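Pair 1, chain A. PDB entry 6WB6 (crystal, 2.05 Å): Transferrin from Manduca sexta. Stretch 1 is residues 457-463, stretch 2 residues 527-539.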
# COMPACT_ATOMS: atom_id res chain seq x y z
N LYS A 457 -17.13 -35.64 -24.60
CA LYS A 457 -17.27 -34.43 -25.38
C LYS A 457 -15.89 -33.95 -25.83
O LYS A 457 -14.93 -34.73 -25.87
CB LYS A 457 -18.03 -33.40 -24.55
CG LYS A 457 -19.32 -33.96 -23.98
N LYS A 458 -15.79 -32.68 -26.20
CA LYS A 458 -14.58 -32.06 -26.73
C LYS A 458 -14.23 -30.86 -25.87
O LYS A 458 -15.11 -30.18 -25.35
CB LYS A 458 -14.78 -31.59 -28.20
CG LYS A 458 -15.13 -32.68 -29.22
CD LYS A 458 -15.97 -32.09 -30.34
N SER A 459 -12.94 -30.57 -25.75
CA SER A 459 -12.55 -29.42 -24.94
C SER A 459 -11.52 -28.57 -25.65
O SER A 459 -10.72 -29.05 -26.45
CB SER A 459 -11.99 -29.85 -23.58
OG SER A 459 -10.98 -30.83 -23.76
N CYS A 460 -11.55 -27.28 -25.32
CA CYS A 460 -10.59 -26.30 -25.80
C CYS A 460 -9.83 -25.82 -24.58
O CYS A 460 -10.41 -25.69 -23.50
CB CYS A 460 -11.30 -25.11 -26.47
SG CYS A 460 -12.43 -25.54 -27.79
N HIS A 461 -8.53 -25.58 -24.74
CA HIS A 461 -7.70 -25.20 -23.61
C HIS A 461 -6.81 -24.03 -23.98
O HIS A 461 -6.41 -23.89 -25.13
CB HIS A 461 -6.78 -26.34 -23.12
CG HIS A 461 -7.49 -27.56 -22.63
ND1 HIS A 461 -7.29 -28.07 -21.37
CD2 HIS A 461 -8.33 -28.42 -23.25
CE1 HIS A 461 -8.00 -29.18 -21.22
NE2 HIS A 461 -8.64 -29.41 -22.35
N SER A 462 -6.48 -23.22 -22.98
CA SER A 462 -5.25 -22.47 -23.04
C SER A 462 -4.07 -23.43 -23.17
O SER A 462 -4.21 -24.65 -23.01
CB SER A 462 -5.06 -21.62 -21.78
OG SER A 462 -5.97 -20.57 -21.76
N SER A 463 -2.90 -22.86 -23.41
CA SER A 463 -1.72 -23.65 -23.72
C SER A 463 -1.35 -24.58 -22.57
O SER A 463 -1.41 -24.22 -21.40
CB SER A 463 -0.55 -22.72 -24.04
OG SER A 463 0.66 -23.47 -24.07
N ASP A 527 -6.78 -23.01 -35.93
CA ASP A 527 -6.61 -21.89 -35.02
C ASP A 527 -6.81 -22.41 -33.61
O ASP A 527 -7.94 -22.68 -33.19
CB ASP A 527 -7.61 -20.79 -35.38
CG ASP A 527 -7.59 -19.60 -34.42
OD1 ASP A 527 -6.93 -19.62 -33.36
OD2 ASP A 527 -8.26 -18.62 -34.78
N SER A 528 -5.73 -22.59 -32.88
CA SER A 528 -5.80 -23.28 -31.60
C SER A 528 -6.29 -22.42 -30.45
O SER A 528 -6.29 -22.89 -29.30
CB SER A 528 -4.42 -23.83 -31.25
OG SER A 528 -3.45 -22.80 -31.31
N SER A 529 -6.70 -21.17 -30.70
CA SER A 529 -7.11 -20.33 -29.59
C SER A 529 -8.38 -20.90 -28.99
O SER A 529 -9.23 -21.44 -29.70
CB SER A 529 -7.35 -18.88 -30.04
OG SER A 529 -8.63 -18.74 -30.64
N ALA A 530 -8.49 -20.81 -27.66
CA ALA A 530 -9.62 -21.42 -26.98
C ALA A 530 -10.93 -20.73 -27.35
O ALA A 530 -11.98 -21.39 -27.46
CB ALA A 530 -9.39 -21.37 -25.46
N TRP A 531 -10.89 -19.42 -27.58
CA TRP A 531 -12.10 -18.70 -27.95
C TRP A 531 -12.53 -19.02 -29.38
O TRP A 531 -13.73 -19.15 -29.64
CB TRP A 531 -11.93 -17.19 -27.74
CG TRP A 531 -10.55 -16.63 -28.01
CD1 TRP A 531 -10.10 -16.04 -29.16
CD2 TRP A 531 -9.44 -16.62 -27.10
NE1 TRP A 531 -8.79 -15.66 -29.02
CE2 TRP A 531 -8.36 -16.00 -27.76
CE3 TRP A 531 -9.25 -17.07 -25.79
CZ2 TRP A 531 -7.11 -15.83 -27.16
CZ3 TRP A 531 -8.03 -16.90 -25.19
CH2 TRP A 531 -6.97 -16.28 -25.88
N LYS A 532 -11.58 -19.20 -30.31
CA LYS A 532 -11.98 -19.65 -31.65
C LYS A 532 -12.45 -21.09 -31.62
O LYS A 532 -13.40 -21.46 -32.31
CB LYS A 532 -10.83 -19.51 -32.65
CG LYS A 532 -11.27 -19.16 -34.06
CD LYS A 532 -11.87 -17.75 -34.11
CE LYS A 532 -12.26 -17.35 -35.53
NZ LYS A 532 -13.08 -16.11 -35.52
N CYS A 533 -11.77 -21.91 -30.81
CA CYS A 533 -12.11 -23.32 -30.72
C CYS A 533 -13.50 -23.50 -30.12
O CYS A 533 -14.28 -24.33 -30.59
CB CYS A 533 -11.01 -24.02 -29.90
SG CYS A 533 -11.25 -25.73 -29.44
N LEU A 534 -13.86 -22.68 -29.13
CA LEU A 534 -15.21 -22.76 -28.57
C LEU A 534 -16.23 -22.25 -29.57
O LEU A 534 -17.21 -22.95 -29.87
CB LEU A 534 -15.31 -21.98 -27.26
CG LEU A 534 -16.47 -22.42 -26.35
CD1 LEU A 534 -16.31 -23.89 -25.88
CD2 LEU A 534 -16.60 -21.51 -25.15
N GLU A 535 -16.04 -21.03 -30.08
CA GLU A 535 -16.89 -20.44 -31.10
C GLU A 535 -17.23 -21.42 -32.23
O GLU A 535 -18.39 -21.49 -32.64
CB GLU A 535 -16.23 -19.18 -31.68
CG GLU A 535 -17.00 -18.56 -32.84
CD GLU A 535 -16.34 -17.29 -33.39
OE1 GLU A 535 -16.95 -16.64 -34.27
OE2 GLU A 535 -15.23 -16.94 -32.95
N GLU A 536 -16.23 -22.17 -32.74
CA GLU A 536 -16.42 -23.08 -33.88
C GLU A 536 -16.88 -24.48 -33.48
O GLU A 536 -16.78 -25.41 -34.29
CB GLU A 536 -15.13 -23.19 -34.70
CG GLU A 536 -14.74 -21.91 -35.46
CD GLU A 536 -13.42 -22.04 -36.21
OE1 GLU A 536 -12.79 -23.11 -36.12
OE2 GLU A 536 -13.03 -21.08 -36.91
N ASP A 537 -17.34 -24.65 -32.24
CA ASP A 537 -17.84 -25.93 -31.71
C ASP A 537 -16.83 -27.07 -31.90
O ASP A 537 -17.20 -28.25 -31.93
CB ASP A 537 -19.19 -26.27 -32.34
CG ASP A 537 -20.27 -25.26 -31.98
OD1 ASP A 537 -20.04 -24.46 -31.05
OD2 ASP A 537 -21.34 -25.27 -32.61
N ARG A 538 -15.55 -26.73 -32.02
CA ARG A 538 -14.51 -27.75 -31.97
C ARG A 538 -14.27 -28.22 -30.55
O ARG A 538 -13.62 -29.25 -30.35
CB ARG A 538 -13.21 -27.21 -32.56
CG ARG A 538 -13.32 -26.80 -34.02
CD ARG A 538 -11.96 -26.44 -34.60
NE ARG A 538 -11.73 -25.00 -34.57
CZ ARG A 538 -10.71 -24.39 -33.96
NH1 ARG A 538 -9.77 -25.07 -33.32
NH2 ARG A 538 -10.62 -23.07 -34.02
N GLY A 539 -14.75 -27.46 -29.57
CA GLY A 539 -14.84 -27.94 -28.21
C GLY A 539 -16.13 -27.44 -27.60
O GLY A 539 -16.70 -26.45 -28.05
O HOH W 1 -8.13 -24.19 -27.72
O HOH W 2 -5.36 -21.86 -27.01

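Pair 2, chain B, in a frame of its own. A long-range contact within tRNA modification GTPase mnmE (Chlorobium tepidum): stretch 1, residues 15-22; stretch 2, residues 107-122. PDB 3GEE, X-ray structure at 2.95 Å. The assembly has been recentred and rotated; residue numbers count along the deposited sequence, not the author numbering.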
# COMPACT_ATOMS: atom_id res chain seq x y z
N GLY B 15 10.05 19.06 17.31
CA GLY B 15 8.61 19.27 17.36
C GLY B 15 7.92 18.27 18.28
O GLY B 15 8.57 17.42 18.88
N HIS B 16 6.60 18.39 18.39
CA HIS B 16 5.80 17.39 19.11
C HIS B 16 6.03 16.00 18.50
O HIS B 16 6.11 15.87 17.27
CB HIS B 16 4.31 17.75 19.05
CG HIS B 16 3.48 17.03 20.07
ND1 HIS B 16 3.27 15.67 20.05
CD2 HIS B 16 2.80 17.49 21.15
CE1 HIS B 16 2.51 15.32 21.07
NE2 HIS B 16 2.21 16.41 21.75
N PRO B 17 6.18 14.96 19.34
CA PRO B 17 6.27 13.62 18.76
C PRO B 17 5.02 13.32 17.94
O PRO B 17 3.90 13.52 18.41
CB PRO B 17 6.36 12.70 19.98
CG PRO B 17 5.88 13.52 21.13
CD PRO B 17 6.27 14.93 20.81
N ILE B 18 5.23 12.89 16.70
CA ILE B 18 4.14 12.57 15.80
C ILE B 18 4.36 11.19 15.21
O ILE B 18 5.50 10.79 14.99
CB ILE B 18 3.99 13.61 14.67
CG1 ILE B 18 5.32 13.81 13.93
CG2 ILE B 18 3.48 14.93 15.22
CD1 ILE B 18 5.24 14.73 12.74
N ALA B 19 3.26 10.48 14.95
CA ALA B 19 3.31 9.14 14.37
C ALA B 19 2.42 9.07 13.13
O ALA B 19 1.47 9.85 13.01
CB ALA B 19 2.87 8.11 15.39
N ALA B 20 2.73 8.14 12.23
CA ALA B 20 1.98 7.95 10.99
C ALA B 20 2.36 6.65 10.30
O ALA B 20 3.52 6.23 10.34
CB ALA B 20 2.22 9.11 10.05
N ILE B 21 1.37 6.01 9.67
CA ILE B 21 1.61 4.91 8.74
C ILE B 21 2.29 5.57 7.55
O ILE B 21 1.80 6.58 7.05
CB ILE B 21 0.28 4.30 8.25
CG1 ILE B 21 -0.73 4.18 9.41
CG2 ILE B 21 0.52 3.01 7.50
CD1 ILE B 21 -0.88 2.80 10.03
N ALA B 22 3.42 5.03 7.11
CA ALA B 22 4.22 5.70 6.08
C ALA B 22 4.13 5.01 4.73
O ALA B 22 4.55 5.56 3.71
CB ALA B 22 5.67 5.81 6.53
N VAL B 107 -2.95 -5.21 11.92
CA VAL B 107 -1.67 -5.10 12.63
C VAL B 107 -1.15 -3.68 12.59
O VAL B 107 -0.96 -3.07 13.64
CB VAL B 107 -0.58 -6.00 12.01
CG1 VAL B 107 0.40 -6.43 13.08
CG2 VAL B 107 -1.18 -7.21 11.32
N VAL B 108 -0.93 -3.16 11.39
CA VAL B 108 -0.34 -1.84 11.22
C VAL B 108 -1.12 -0.79 12.00
O VAL B 108 -0.53 0.06 12.67
CB VAL B 108 -0.14 -1.46 9.73
CG1 VAL B 108 -1.45 -1.27 9.02
CG2 VAL B 108 0.68 -0.20 9.60
N GLY B 109 -2.45 -0.88 11.95
CA GLY B 109 -3.33 0.03 12.69
C GLY B 109 -3.15 -0.09 14.19
O GLY B 109 -3.22 0.91 14.90
N ARG B 110 -2.93 -1.31 14.66
CA ARG B 110 -2.64 -1.55 16.06
C ARG B 110 -1.34 -0.86 16.48
O ARG B 110 -1.28 -0.24 17.55
CB ARG B 110 -2.53 -3.05 16.34
CG ARG B 110 -3.65 -3.61 17.19
CD ARG B 110 -3.51 -3.15 18.63
NE ARG B 110 -3.97 -4.17 19.57
CZ ARG B 110 -3.69 -4.18 20.87
NH1 ARG B 110 -2.94 -3.22 21.41
NH2 ARG B 110 -4.15 -5.16 21.64
N VAL B 111 -0.32 -0.96 15.62
CA VAL B 111 0.97 -0.33 15.87
C VAL B 111 0.81 1.18 15.98
O VAL B 111 1.28 1.79 16.94
CB VAL B 111 1.99 -0.66 14.76
CG1 VAL B 111 3.33 0.03 15.04
CG2 VAL B 111 2.19 -2.17 14.64
N LEU B 112 0.13 1.78 15.00
CA LEU B 112 -0.09 3.23 15.01
C LEU B 112 -0.79 3.66 16.30
O LEU B 112 -0.42 4.66 16.90
CB LEU B 112 -0.87 3.68 13.78
CG LEU B 112 -1.19 5.19 13.72
CD1 LEU B 112 0.09 6.03 13.60
CD2 LEU B 112 -2.14 5.51 12.59
N ARG B 113 -1.79 2.89 16.72
CA ARG B 113 -2.53 3.20 17.93
C ARG B 113 -1.62 3.15 19.15
O ARG B 113 -1.72 3.99 20.04
CB ARG B 113 -3.70 2.23 18.11
CG ARG B 113 -4.89 2.86 18.81
CD ARG B 113 -5.42 1.99 19.95
NE ARG B 113 -5.78 0.63 19.53
CZ ARG B 113 -6.34 -0.28 20.32
NH1 ARG B 113 -6.63 -1.49 19.85
NH2 ARG B 113 -6.60 0.01 21.59
N LEU B 114 -0.72 2.16 19.18
CA LEU B 114 0.20 1.97 20.29
C LEU B 114 1.08 3.21 20.48
O LEU B 114 1.21 3.72 21.60
CB LEU B 114 1.05 0.72 20.08
CG LEU B 114 1.93 0.24 21.23
CD1 LEU B 114 1.10 -0.23 22.40
CD2 LEU B 114 2.84 -0.87 20.76
N MET B 115 1.65 3.68 19.38
CA MET B 115 2.37 4.95 19.34
C MET B 115 1.51 6.11 19.84
O MET B 115 1.95 6.90 20.67
CB MET B 115 2.83 5.24 17.91
CG MET B 115 4.23 4.72 17.53
SD MET B 115 4.89 3.30 18.44
CE MET B 115 5.51 4.11 19.92
N LEU B 116 0.27 6.18 19.35
CA LEU B 116 -0.64 7.27 19.68
C LEU B 116 -1.05 7.27 21.15
O LEU B 116 -1.25 8.33 21.73
CB LEU B 116 -1.88 7.21 18.79
CG LEU B 116 -1.73 7.53 17.30
CD1 LEU B 116 -2.97 7.14 16.55
CD2 LEU B 116 -1.41 9.00 17.08
N ASP B 117 -1.17 6.08 21.73
CA ASP B 117 -1.53 5.94 23.14
C ASP B 117 -0.35 6.22 24.06
O ASP B 117 -0.53 6.54 25.24
CB ASP B 117 -2.05 4.53 23.41
CG ASP B 117 -3.45 4.31 22.89
OD1 ASP B 117 -4.31 5.18 23.12
OD2 ASP B 117 -3.69 3.26 22.27
N ASN B 118 0.86 6.10 23.52
CA ASN B 118 2.06 6.24 24.33
C ASN B 118 2.89 7.47 23.96
O ASN B 118 4.11 7.40 23.83
CB ASN B 118 2.89 4.95 24.27
CG ASN B 118 2.31 3.85 25.13
OD1 ASN B 118 2.43 3.87 26.36
ND2 ASN B 118 1.67 2.87 24.49
N GLY B 119 2.20 8.60 23.80
CA GLY B 119 2.87 9.89 23.67
C GLY B 119 2.68 10.64 22.37
O GLY B 119 2.52 11.86 22.38
N CYS B 120 2.70 9.91 21.25
CA CYS B 120 2.64 10.53 19.92
C CYS B 120 1.27 11.11 19.58
O CYS B 120 0.25 10.65 20.09
CB CYS B 120 3.01 9.51 18.86
SG CYS B 120 4.76 9.15 18.71
N ARG B 121 1.26 12.13 18.73
CA ARG B 121 0.03 12.60 18.11
C ARG B 121 0.04 12.16 16.65
O ARG B 121 1.10 11.83 16.11
CB ARG B 121 -0.10 14.12 18.23
CG ARG B 121 0.42 14.87 17.02
CD ARG B 121 -0.39 16.11 16.76
NE ARG B 121 0.29 17.31 17.25
CZ ARG B 121 1.20 17.99 16.55
NH1 ARG B 121 1.54 17.59 15.33
NH2 ARG B 121 1.76 19.07 17.08
N LEU B 122 -1.12 12.14 16.01
CA LEU B 122 -1.18 11.76 14.60
C LEU B 122 -0.61 12.90 13.77
O LEU B 122 -0.89 14.06 14.04
CB LEU B 122 -2.62 11.42 14.18
CG LEU B 122 -2.97 10.57 12.94
CD1 LEU B 122 -3.14 11.43 11.71
CD2 LEU B 122 -1.97 9.46 12.69

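In both pairs a short strand lies against a helix that runs nearly antiparallel to it, and the chain then turns back from the helix end to the strand's flank. The angle between strand and helix is 157° in pair 1 and 175° in pair 2, with closest axis approaches of 7.4 and 8.2 Å, and 14 central residues superpose with an RMSD of 0.8 Å. Residues Lys457(A) to Ser462(A), the strand and its flanks, fall on His16(B) to Ile21(B); helix and turn residues Ala530(A) to Asp537(A) fall on Leu112(B) to Gly119(B). Gly539(A) then matches Cys120(B), leaving Arg538(A) without a counterpart.

The central position is Cys460(A) in pair 1 and Ala19(B) in pair 2. Pair 1 closes the gap covalently: Cys460(A) SG and Cys533(A) SG are 2.0 Å apart in a disulfide with chi3 of -79°. Pair 2 fills the matching space without a bond. Ala19(B) CB lies 3.8 Å from CB of Met115(B), the match of Cys533(A), and 3.7 Å from Cys120(B) CB. The Met115(B) side chain starts toward the strand, but its end leads away.

Gly539(A) CA sits 3.4 Å from Cys460(A) SG. At Gly539(A) an ideal CB would lie 2.3 Å from Cys460(A) SG and 2.9 Å from Ser459(A) C, both clashes, so sulfur and strand backbone together leave no room. Opposite alanine, the matching Cys120(B) keeps its side chain, and its SG also reaches Pro17(B) CB at 4.1 Å.

One helical turn before Cys533(A), pair 1 again has the smaller residue. Ala530(A) brings its CB within 4.3 Å of Cys460(A) CB, whereas Leu112(B) extends CD1 to 3.9 Å from Ala19(B) CB. Leu112(B) CD2 also meets Ile21(B) CG1 at 3.7 Å, so the leucine spans two strand positions. At the site of Ile21(B), pair 1 has Ser462(A), whose N is 4.2 Å from Ala530(A) CB. Water joins this end of pair 1: water 2 donates to His461(A) O at 3.0 Å and to Ser528(A) O at 2.7 Å.

In pair 2, Arg121(B) N donates to Pro17(B) O at 3.0 Å and Ala19(B) N donates to Arg121(B) O at 2.8 Å, forming the parallel bridge of Ile18(B) with Arg121(B). The design rule is a trade: a small helix residue and a glycine accompany the disulfide, while Leu112(B), Met115(B) and Cys120(B) pack against the alanine.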